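Side-chain contact in cellobiose 2-epimerase (Spirochaeta thermophila DSM 6192, PDB 5ZIG), which probably catalyses the reversible epimerization of cellobiose to 4-O-beta-D-glucopyranosyl-D-mannose: residues A93-D96 with G101-W104. Residues are numbered along the deposited sequence; the frame is centred on the assembly and turned at random.
Sequences ALYD and GFFW
A single antiparallel beta bridge between Tyr95 and Phe102 closes the turn that follows helix 77-94 in the (alpha/alpha)6 barrel known for the N-acylglucosamine 2-epimerase family, folding residues 101-104 back over the helix's C-terminal end. Two backbone hydrogen bonds define it: Phe103 N to Leu94 O at 2.7 Å, and the straighter Asp96 N to Gly101 O at 3.0 Å, with 172° at the hydrogen. Leu94 O also receives a CA-H...O contact from Phe102. Side chains pack around this bridge. The Tyr95 and Phe102 rings meet obliquely, their planes 52° apart, with Tyr95 CD1 over the rim of one Phe102 face, 3.7 Å from Phe102 CE2. At its far end, the Tyr95 hydroxyl hydrogen-bonds Glu147 OE1 on helix 139-156. With CG anti to its own N, the Asp96 side chain crosses Phe103 at about a right angle, its carboxylate plane 20° from the ring plane. OD1 forms a salt bridge with Lys117 NZ, while OD2 accepts the backbone N-H groups of Thr98 and His99 inside the turn. The Asp96 methylene makes a CH-pi contact, Asp96 CB lying over the Phe103 face 3.8 Å from the ring centroid and 3.4 Å from Phe103 CZ.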
loop_
_atom_site.group_PDB
_atom_site.type_symbol
_atom_site.label_atom_id
_atom_site.label_comp_id
_atom_site.label_asym_id
_atom_site.label_seq_id
_atom_site.Cartn_x
_atom_site.Cartn_y
_atom_site.Cartn_z
ATOM N N ALA A 93 2.345 16.085 -15.754
ATOM C CA ALA A 93 1.972 15.072 -16.732
ATOM C C ALA A 93 0.715 14.313 -16.329
ATOM O O ALA A 93 -0.269 14.306 -17.082
ATOM C CB ALA A 93 3.139 14.101 -16.967
ATOM N N LEU A 94 0.698 13.695 -15.138
ATOM C CA LEU A 94 -0.451 12.877 -14.750
ATOM C C LEU A 94 -1.669 13.711 -14.343
ATOM O O LEU A 94 -2.805 13.213 -14.382
ATOM C CB LEU A 94 -0.035 11.925 -13.624
ATOM C CG LEU A 94 0.921 10.836 -14.150
ATOM C CD1 LEU A 94 1.929 10.374 -13.080
ATOM C CD2 LEU A 94 0.157 9.636 -14.758
ATOM N N TYR A 95 -1.458 14.962 -13.958
ATOM C CA TYR A 95 -2.556 15.826 -13.554
ATOM C C TYR A 95 -3.389 16.273 -14.767
ATOM O O TYR A 95 -2.846 16.698 -15.791
ATOM C CB TYR A 95 -1.980 17.028 -12.805
ATOM C CG TYR A 95 -3.006 17.954 -12.207
ATOM C CD1 TYR A 95 -3.930 17.489 -11.293
ATOM C CD2 TYR A 95 -3.045 19.298 -12.569
ATOM C CE1 TYR A 95 -4.883 18.350 -10.742
ATOM C CE2 TYR A 95 -3.974 20.157 -12.036
ATOM C CZ TYR A 95 -4.890 19.688 -11.119
ATOM O OH TYR A 95 -5.814 20.563 -10.593
ATOM N N ASP A 96 -4.713 16.167 -14.644
ATOM C CA ASP A 96 -5.655 16.603 -15.677
ATOM C C ASP A 96 -5.987 18.062 -15.375
ATOM O O ASP A 96 -6.825 18.353 -14.525
ATOM C CB ASP A 96 -6.896 15.700 -15.694
ATOM C CG ASP A 96 -7.939 16.100 -16.783
ATOM O OD1 ASP A 96 -8.960 15.399 -16.976
ATOM O OD2 ASP A 96 -7.746 17.137 -17.430
ATOM N N GLY A 101 -8.248 15.927 -10.907
ATOM C CA GLY A 101 -7.806 14.562 -10.660
ATOM C C GLY A 101 -6.611 14.214 -11.542
ATOM O O GLY A 101 -6.037 15.052 -12.240
ATOM N N PHE A 102 -6.257 12.934 -11.519
ATOM C CA PHE A 102 -5.051 12.452 -12.175
ATOM C C PHE A 102 -5.391 11.346 -13.165
ATOM O O PHE A 102 -6.199 10.458 -12.864
ATOM C CB PHE A 102 -4.013 11.963 -11.123
ATOM C CG PHE A 102 -3.542 13.066 -10.207
ATOM C CD1 PHE A 102 -4.303 13.444 -9.113
ATOM C CD2 PHE A 102 -2.394 13.770 -10.484
ATOM C CE1 PHE A 102 -3.906 14.479 -8.308
ATOM C CE2 PHE A 102 -2.007 14.811 -9.691
ATOM C CZ PHE A 102 -2.763 15.161 -8.593
ATOM N N PHE A 103 -4.790 11.430 -14.356
ATOM C CA PHE A 103 -4.883 10.355 -15.338
ATOM C C PHE A 103 -4.257 9.058 -14.817
ATOM O O PHE A 103 -3.333 9.068 -14.003
ATOM C CB PHE A 103 -4.166 10.744 -16.635
ATOM C CG PHE A 103 -4.683 11.979 -17.282
ATOM C CD1 PHE A 103 -5.994 12.048 -17.724
ATOM C CD2 PHE A 103 -3.847 13.067 -17.492
ATOM C CE1 PHE A 103 -6.462 13.198 -18.341
ATOM C CE2 PHE A 103 -4.312 14.216 -18.108
ATOM C CZ PHE A 103 -5.614 14.279 -18.531
ATOM N N TRP A 104 -4.738 7.932 -15.350
ATOM C CA TRP A 104 -4.252 6.609 -14.969
ATOM C C TRP A 104 -2.825 6.355 -15.468
ATOM O O TRP A 104 -2.000 5.774 -14.746
ATOM C CB TRP A 104 -5.219 5.547 -15.514
ATOM C CG TRP A 104 -4.805 4.162 -15.227
ATOM C CD1 TRP A 104 -4.465 3.213 -16.142
ATOM C CD2 TRP A 104 -4.743 3.531 -13.945
ATOM N NE1 TRP A 104 -4.148 2.040 -15.506
ATOM C CE2 TRP A 104 -4.318 2.204 -14.161
ATOM C CE3 TRP A 104 -4.969 3.972 -12.628
ATOM C CZ2 TRP A 104 -4.111 1.302 -13.119
ATOM C CZ3 TRP A 104 -4.779 3.067 -11.588
ATOM C CH2 TRP A 104 -4.337 1.736 -11.849
#